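Local coordinates for protein NEQ011 (Nanoarchaeum equitans Kin4-M, PDB 6GQ8) that reduces superoxide as an iron-dependent superoxide reductase of the neelaredoxin type, belonging to the desulfoferrodoxin family, at the interface of chains A and B and the interface of chains A and C. Numbering follows the deposited sequence. Chains: chain A/B/C, NEQ011.

Contact 1: the interface of chains A and B. Residues chain A 58-61, 82; chain B 64-67, 75.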
loop_
_atom_site.group_PDB
_atom_site.type_symbol
_atom_site.label_atom_id
_atom_site.label_comp_id
_atom_site.label_asym_id
_atom_site.label_seq_id
_atom_site.Cartn_x
_atom_site.Cartn_y
_atom_site.Cartn_z
ATOM N N THR A 58 -7.083 9.785 12.049
ATOM C CA THR A 58 -5.676 9.452 11.868
ATOM C C THR A 58 -5.554 8.044 11.299
ATOM O O THR A 58 -6.110 7.094 11.857
ATOM C CB THR A 58 -4.912 9.556 13.188
ATOM O OG1 THR A 58 -4.885 10.922 13.621
ATOM C CG2 THR A 58 -3.490 9.040 13.026
ATOM N N HIS A 59 -4.841 7.920 10.182
ATOM C CA HIS A 59 -4.619 6.613 9.579
ATOM C C HIS A 59 -3.685 5.802 10.466
ATOM O O HIS A 59 -2.553 6.221 10.733
ATOM C CB HIS A 59 -4.033 6.766 8.177
ATOM C CG HIS A 59 -4.261 5.579 7.295
ATOM N ND1 HIS A 59 -3.961 5.584 5.949
ATOM C CD2 HIS A 59 -4.765 4.353 7.564
ATOM C CE1 HIS A 59 -4.269 4.410 5.428
ATOM N NE2 HIS A 59 -4.763 3.646 6.385
ATOM N N ILE A 60 -4.155 4.649 10.927
ATOM C CA ILE A 60 -3.388 3.804 11.836
ATOM C C ILE A 60 -2.667 2.691 11.090
ATOM O O ILE A 60 -1.471 2.477 11.288
ATOM C CB ILE A 60 -4.299 3.228 12.943
ATOM C CG1 ILE A 60 -4.912 4.350 13.789
ATOM C CG2 ILE A 60 -3.509 2.275 13.824
ATOM C CD1 ILE A 60 -3.890 5.220 14.499
ATOM N N ALA A 61 -3.378 1.966 10.230
ATOM C CA ALA A 61 -2.780 0.840 9.530
ATOM C C ALA A 61 -3.430 0.670 8.166
ATOM O O ALA A 61 -4.585 1.054 7.957
ATOM C CB ALA A 61 -2.908 -0.457 10.334
ATOM N N TYR A 82 -1.450 -3.242 16.177
ATOM C CA TYR A 82 -1.213 -2.743 17.527
ATOM C C TYR A 82 -0.925 -1.254 17.439
ATOM O O TYR A 82 -0.114 -0.831 16.609
ATOM C CB TYR A 82 -0.033 -3.463 18.192
ATOM C CG TYR A 82 -0.205 -4.958 18.334
ATOM C CD1 TYR A 82 -0.588 -5.519 19.545
ATOM C CD2 TYR A 82 0.022 -5.809 17.259
ATOM C CE1 TYR A 82 -0.744 -6.886 19.681
ATOM C CE2 TYR A 82 -0.136 -7.176 17.383
ATOM C CZ TYR A 82 -0.516 -7.709 18.596
ATOM O OH TYR A 82 -0.669 -9.072 18.721
ATOM N N GLU B 64 1.229 -1.586 6.304
ATOM C CA GLU B 64 1.796 -0.264 6.522
ATOM C C GLU B 64 1.443 0.203 7.928
ATOM O O GLU B 64 0.266 0.217 8.304
ATOM C CB GLU B 64 1.280 0.731 5.480
ATOM C CG GLU B 64 1.528 0.299 4.042
ATOM C CD GLU B 64 2.673 1.052 3.395
ATOM O OE1 GLU B 64 3.314 1.868 4.085
ATOM O OE2 GLU B 64 2.937 0.825 2.195
ATOM N N PHE B 65 2.461 0.571 8.703
ATOM C CA PHE B 65 2.263 1.138 10.032
ATOM C C PHE B 65 2.228 2.655 9.882
ATOM O O PHE B 65 3.261 3.285 9.636
ATOM C CB PHE B 65 3.370 0.680 10.979
ATOM C CG PHE B 65 3.654 -0.794 10.902
ATOM C CD1 PHE B 65 2.720 -1.718 11.346
ATOM C CD2 PHE B 65 4.854 -1.259 10.386
ATOM C CE1 PHE B 65 2.972 -3.074 11.273
ATOM C CE2 PHE B 65 5.113 -2.619 10.315
ATOM C CZ PHE B 65 4.169 -3.526 10.760
ATOM N N LYS B 66 1.041 3.241 10.035
ATOM C CA LYS B 66 0.763 4.566 9.494
ATOM C C LYS B 66 0.923 5.708 10.488
ATOM O O LYS B 66 1.160 6.843 10.061
ATOM C CB LYS B 66 -0.656 4.608 8.915
ATOM C CG LYS B 66 -0.836 3.794 7.647
ATOM C CD LYS B 66 0.054 4.328 6.544
ATOM C CE LYS B 66 -0.564 4.113 5.172
ATOM N NZ LYS B 66 0.290 4.697 4.104
ATOM N N ALA B 67 0.786 5.459 11.790
ATOM C CA ALA B 67 0.820 6.519 12.791
ATOM C C ALA B 67 2.185 6.567 13.467
ATOM O O ALA B 67 2.714 5.530 13.881
ATOM C CB ALA B 67 -0.278 6.320 13.834
ATOM N N THR B 75 1.519 3.724 15.634
ATOM C CA THR B 75 1.331 2.345 15.199
ATOM C C THR B 75 2.615 1.565 15.453
ATOM O O THR B 75 3.662 1.882 14.879
ATOM C CB THR B 75 0.956 2.281 13.719
ATOM O OG1 THR B 75 -0.119 3.191 13.460
ATOM C CG2 THR B 75 0.522 0.870 13.346
HETATM O O HOH W 1 -1.406 8.545 10.061
#

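Contact 2: the interface of chains A and B. Residues chain A 22, 82-84; chain B 34, 74-76.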
loop_
_atom_site.group_PDB
_atom_site.type_symbol
_atom_site.label_atom_id
_atom_site.label_comp_id
_atom_site.label_asym_id
_atom_site.label_seq_id
_atom_site.Cartn_x
_atom_site.Cartn_y
_atom_site.Cartn_z
ATOM N N LEU A 22 -0.834 -0.669 24.651
ATOM C CA LEU A 22 -1.234 -0.945 23.280
ATOM C C LEU A 22 -2.693 -1.373 23.203
ATOM O O LEU A 22 -3.184 -2.109 24.065
ATOM C CB LEU A 22 -0.349 -2.043 22.689
ATOM C CG LEU A 22 1.106 -1.657 22.423
ATOM C CD1 LEU A 22 1.859 -2.791 21.745
ATOM C CD2 LEU A 22 1.168 -0.392 21.596
ATOM N N TYR A 82 -1.450 -3.242 16.177
ATOM C CA TYR A 82 -1.213 -2.743 17.527
ATOM C C TYR A 82 -0.925 -1.254 17.439
ATOM O O TYR A 82 -0.114 -0.831 16.609
ATOM C CB TYR A 82 -0.033 -3.463 18.192
ATOM C CG TYR A 82 -0.205 -4.958 18.334
ATOM C CD1 TYR A 82 -0.588 -5.519 19.545
ATOM C CD2 TYR A 82 0.022 -5.809 17.259
ATOM C CE1 TYR A 82 -0.744 -6.886 19.681
ATOM C CE2 TYR A 82 -0.136 -7.176 17.383
ATOM C CZ TYR A 82 -0.516 -7.709 18.596
ATOM O OH TYR A 82 -0.669 -9.072 18.721
ATOM N N ALA A 83 -1.580 -0.463 18.288
ATOM C CA ALA A 83 -1.426 0.984 18.233
ATOM C C ALA A 83 -1.525 1.584 19.626
ATOM O O ALA A 83 -2.244 1.078 20.491
ATOM C CB ALA A 83 -2.481 1.626 17.326
ATOM N N LYS A 84 -0.790 2.678 19.823
ATOM C CA LYS A 84 -0.960 3.557 20.971
ATOM C C LYS A 84 -1.928 4.662 20.569
ATOM O O LYS A 84 -1.658 5.409 19.623
ATOM C CB LYS A 84 0.383 4.155 21.382
ATOM C CG LYS A 84 1.435 3.129 21.757
ATOM C CD LYS A 84 2.729 3.790 22.208
ATOM C CE LYS A 84 3.727 2.759 22.712
ATOM N NZ LYS A 84 4.974 3.395 23.214
ATOM N N LYS B 34 13.338 -2.022 21.424
ATOM C CA LYS B 34 12.342 -1.190 20.762
ATOM C C LYS B 34 12.994 -0.204 19.802
ATOM O O LYS B 34 13.956 0.485 20.154
ATOM C CB LYS B 34 11.505 -0.436 21.795
ATOM C CG LYS B 34 10.173 -1.095 22.109
ATOM C CD LYS B 34 9.409 -0.315 23.165
ATOM C CE LYS B 34 9.072 1.087 22.672
ATOM N NZ LYS B 34 8.109 1.062 21.536
ATOM N N TYR B 74 0.403 6.257 17.713
ATOM C CA TYR B 74 1.584 5.540 17.248
ATOM C C TYR B 74 1.191 4.124 16.861
ATOM O O TYR B 74 0.587 3.409 17.664
ATOM C CB TYR B 74 2.669 5.494 18.330
ATOM C CG TYR B 74 3.185 6.846 18.769
ATOM C CD1 TYR B 74 4.315 7.399 18.181
ATOM C CD2 TYR B 74 2.550 7.566 19.773
ATOM C CE1 TYR B 74 4.800 8.634 18.581
ATOM C CE2 TYR B 74 3.026 8.807 20.176
ATOM C CZ TYR B 74 4.151 9.332 19.572
ATOM O OH TYR B 74 4.636 10.559 19.960
ATOM N N THR B 75 1.519 3.724 15.634
ATOM C CA THR B 75 1.331 2.345 15.199
ATOM C C THR B 75 2.615 1.565 15.453
ATOM O O THR B 75 3.662 1.882 14.879
ATOM C CB THR B 75 0.956 2.281 13.719
ATOM O OG1 THR B 75 -0.119 3.191 13.460
ATOM C CG2 THR B 75 0.522 0.870 13.346
ATOM N N GLU B 76 2.535 0.547 16.306
ATOM C CA GLU B 76 3.711 -0.265 16.585
ATOM C C GLU B 76 4.009 -1.189 15.406
ATOM O O GLU B 76 3.086 -1.696 14.760
ATOM C CB GLU B 76 3.523 -1.077 17.865
ATOM C CG GLU B 76 3.717 -0.241 19.115
ATOM C CD GLU B 76 5.122 0.335 19.218
ATOM O OE1 GLU B 76 6.056 -0.426 19.556
ATOM O OE2 GLU B 76 5.292 1.548 18.954
HETATM O O HOH W 2 0.670 -2.722 14.202
#

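Contact 3: the interface of chains A and C. Residues chain A 44-45, 64, 66; chain C 44-45, 64, 66.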
loop_
_atom_site.group_PDB
_atom_site.type_symbol
_atom_site.label_atom_id
_atom_site.label_comp_id
_atom_site.label_asym_id
_atom_site.label_seq_id
_atom_site.Cartn_x
_atom_site.Cartn_y
_atom_site.Cartn_z
ATOM N N GLN A 44 -9.681 -7.325 -0.768
ATOM C CA GLN A 44 -8.325 -6.959 -1.158
ATOM C C GLN A 44 -7.552 -6.273 -0.039
ATOM O O GLN A 44 -6.363 -6.552 0.145
ATOM C CB GLN A 44 -8.363 -6.058 -2.394
ATOM C CG GLN A 44 -7.048 -5.979 -3.148
ATOM C CD GLN A 44 -7.190 -5.262 -4.480
ATOM O OE1 GLN A 44 -7.217 -4.032 -4.535
ATOM N NE2 GLN A 44 -7.296 -6.032 -5.561
ATOM N N TRP A 45 -8.189 -5.380 0.713
ATOM C CA TRP A 45 -7.461 -4.619 1.720
ATOM C C TRP A 45 -8.426 -4.064 2.758
ATOM O O TRP A 45 -9.643 -4.040 2.560
ATOM C CB TRP A 45 -6.649 -3.485 1.081
ATOM C CG TRP A 45 -7.438 -2.562 0.193
ATOM C CD1 TRP A 45 -7.528 -2.613 -1.174
ATOM C CD2 TRP A 45 -8.235 -1.444 0.603
ATOM N NE1 TRP A 45 -8.329 -1.597 -1.633
ATOM C CE2 TRP A 45 -8.770 -0.861 -0.564
ATOM C CE3 TRP A 45 -8.534 -0.868 1.844
ATOM C CZ2 TRP A 45 -9.600 0.259 -0.525
ATOM C CZ3 TRP A 45 -9.357 0.243 1.881
ATOM C CH2 TRP A 45 -9.882 0.794 0.703
ATOM N N GLU A 64 -2.920 -5.034 3.128
ATOM C CA GLU A 64 -3.286 -5.607 1.840
ATOM C C GLU A 64 -3.191 -7.123 1.932
ATOM O O GLU A 64 -2.154 -7.661 2.337
ATOM C CB GLU A 64 -2.382 -5.093 0.719
ATOM C CG GLU A 64 -2.340 -3.584 0.552
ATOM C CD GLU A 64 -3.141 -3.106 -0.648
ATOM O OE1 GLU A 64 -3.793 -3.946 -1.305
ATOM O OE2 GLU A 64 -3.098 -1.893 -0.950
ATOM N N LYS A 66 -2.806 -10.175 -0.180
ATOM C CA LYS A 66 -2.226 -10.168 -1.519
ATOM C C LYS A 66 -2.442 -11.449 -2.314
ATOM O O LYS A 66 -2.433 -11.395 -3.549
ATOM C CB LYS A 66 -0.720 -9.892 -1.438
ATOM C CG LYS A 66 -0.366 -8.479 -1.008
ATOM C CD LYS A 66 -0.905 -7.470 -2.001
ATOM C CE LYS A 66 -0.036 -6.232 -2.083
ATOM N NZ LYS A 66 -0.580 -5.311 -3.110
ATOM N N GLN C 44 1.315 -6.380 -10.263
ATOM C CA GLN C 44 0.510 -5.862 -9.166
ATOM C C GLN C 44 0.981 -4.502 -8.669
ATOM O O GLN C 44 0.150 -3.631 -8.396
ATOM C CB GLN C 44 0.510 -6.857 -8.003
ATOM C CG GLN C 44 -0.599 -6.634 -6.993
ATOM C CD GLN C 44 -0.692 -7.765 -5.984
ATOM O OE1 GLN C 44 0.083 -7.825 -5.028
ATOM N NE2 GLN C 44 -1.644 -8.671 -6.193
ATOM N N TRP C 45 2.290 -4.292 -8.546
ATOM C CA TRP C 45 2.777 -3.056 -7.948
ATOM C C TRP C 45 4.226 -2.808 -8.341
ATOM O O TRP C 45 4.925 -3.693 -8.836
ATOM C CB TRP C 45 2.636 -3.091 -6.422
ATOM C CG TRP C 45 3.256 -4.294 -5.746
ATOM C CD1 TRP C 45 2.609 -5.428 -5.336
ATOM C CD2 TRP C 45 4.634 -4.469 -5.385
ATOM N NE1 TRP C 45 3.499 -6.296 -4.750
ATOM C CE2 TRP C 45 4.747 -5.728 -4.759
ATOM C CE3 TRP C 45 5.782 -3.679 -5.519
ATOM C CZ2 TRP C 45 5.962 -6.222 -4.286
ATOM C CZ3 TRP C 45 6.988 -4.171 -5.045
ATOM C CH2 TRP C 45 7.068 -5.429 -4.438
ATOM N N GLU C 64 0.325 0.783 -6.590
ATOM C CA GLU C 64 -0.424 -0.452 -6.765
ATOM C C GLU C 64 -1.349 -0.311 -7.966
ATOM O O GLU C 64 -2.142 0.633 -8.035
ATOM C CB GLU C 64 -1.232 -0.788 -5.508
ATOM C CG GLU C 64 -0.389 -0.872 -4.242
ATOM C CD GLU C 64 -0.136 -2.297 -3.784
ATOM O OE1 GLU C 64 -0.568 -3.241 -4.479
ATOM O OE2 GLU C 64 0.505 -2.472 -2.727
ATOM N N LYS C 66 -4.451 -1.728 -9.444
ATOM C CA LYS C 66 -5.473 -2.436 -8.679
ATOM C C LYS C 66 -6.513 -3.166 -9.518
ATOM O O LYS C 66 -7.093 -4.141 -9.033
ATOM C CB LYS C 66 -6.202 -1.462 -7.748
ATOM C CG LYS C 66 -5.368 -0.959 -6.588
ATOM C CD LYS C 66 -4.966 -2.116 -5.703
ATOM C CE LYS C 66 -4.837 -1.687 -4.256
ATOM N NZ LYS C 66 -4.516 -2.859 -3.409
HETATM O O HOH W 3 -0.366 -0.742 -0.781
#

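Contact 1: the interface of chains A and B
Strand 58-65 of chain A runs antiparallel to the same strand of chain B, with A:Ala61 bridged to B:Phe65, and the contact extends into the following loop, at B:Lys66 and B:Ala67. The carbonyl oxygen A:Ile60 O is gripped from hydroxyl and loop: B:Thr75 OG1 gives to A:Ile60 O at 2.7 Å, tilted 18° from the carbonyl plane, and B:Lys66 N gives to it at 2.9 Å, well above that plane. B:Thr75 OG1 lies beside its own backbone N (chi1 -50°) and also accepts the amide B:Ala67 N at 3.0 Å, which ties the loop to strand 74-76 of chain B. The side chain of B:Lys66 crosses the imidazole of A:His59 on one face: its CG stands 3.9 Å from the ring centroid, over the centre, and CE passes CE1 of A:His59 at 3.7 Å. With CG anti to the backbone N (chi1 -157°), that ring turns one face to the lysine chain. Beyond it, water 1 joins A:His59 O to B:Lys66 O, while A:Ile60 CD1 packs on B:Ala67 CB at 3.8 Å. Repeated by the two-fold axis, the site joins two subunits edge to edge in the deposited tetramer and probably helps hold it together.

Contact 2: the interface of chains A and B
A:Tyr82 O, a backbone carbonyl oxygen, is approached by the amide B:Glu76 N at 3.0 Å and by water 2 at 3.2 Å. The amide is tilted 32° from the carbonyl plane, and its bond is bent, with 144° at the hydrogen. Water 2 also meets A:Tyr82 N and B:Glu76 O, the latter at 2.7 Å, so it ties the two backbones together beside the direct bond. Further along, strand 78-84 of chain A pairs antiparallel with the short strand 74-76 of chain B: A:Lys84 N gives to B:Tyr74 O at 2.7 Å, nearly in line with the carbonyl, and B:Tyr74 N returns a bond to A:Lys84 O at 2.9 Å. This reciprocal pair is the evidence for a sheet continuing across the subunit boundary. Side chains add an apolar margin. B:Glu76, its CG anti to the carbonyl carbon (chi1 -78°), crosses A:Leu22 at about a right angle, and A:Lys84 lies against B:Tyr74 through their CB atoms. A bend at chi2 turns the carboxylate of B:Glu76 toward the poorly ordered B:Lys34, with which it makes a weak salt bridge within chain B. The crossing of A:Leu22 and B:Glu76 is made by methyl CD2 against CG, 3.6 Å apart.

Contact 3: the interface of chains A and C
C:Lys66 and A:Glu64 meet tip to tip in a salt bridge, the ammonium NZ of the lysine lying 2.5 Å from carboxylate OE1 of the glutamate and 3.0 Å from its OE2. The two-fold mate repeats this between A:Lys66 and C:Glu64, with NZ to OE1 again 2.5 Å. A second acceptor for the C:Lys66 ammonium is the side-chain amide oxygen A:Gln44 OE1, at 3.2 Å. There the donor stands 56° out of the carbonyl plane, so it is not placed on a lone pair; the reverse bond to C:Gln44 is weak. To one side of the bridges, water 3 joins A:Glu64 OE2 to C:Glu64 OE2, whose direct separation is 4.1 Å, and would probably ease the repulsion between the carboxylates. An alanine in place of C:Lys66 would probably leave the A:Glu64 carboxylate without its cross-chain countercharge and A:Gln44 OE1 without this donor. What positions these groups comes next: A:Gln44 has CG anti to its backbone N (chi1 -161°) and an extended chain, which carries its amide across C:Lys66; in the second shell, the edge of the A:Trp45 ring lies beside its OE1, in plane. The lysine reaches the glutamate through a chain bent at chi2 and chi3 (-149°). In each subunit the glutamine and tryptophan belong to strand 43-52, the glutamate to strand 58-65, and the lysine to the loop just after that strand.

Contact 1 and contact 2 belong to the same A-B interface: their C-alpha centres are about 8 Å apart, and both include A:Tyr82 and B:Thr75, forming one continuous surface. Contact 3 lies on the A-C interface, its C-alpha centre about 18 Å from that of contact 1 and 24 Å from that of contact 2. The end of strand 58-65 and the residue after it serve both interfaces, since Glu64 and Lys66 appear in contact 1 from chain B and in contact 3 from chains A and C. Each subunit thus uses this segment toward two neighbours, although the structure alone does not prove the tetramer in solution.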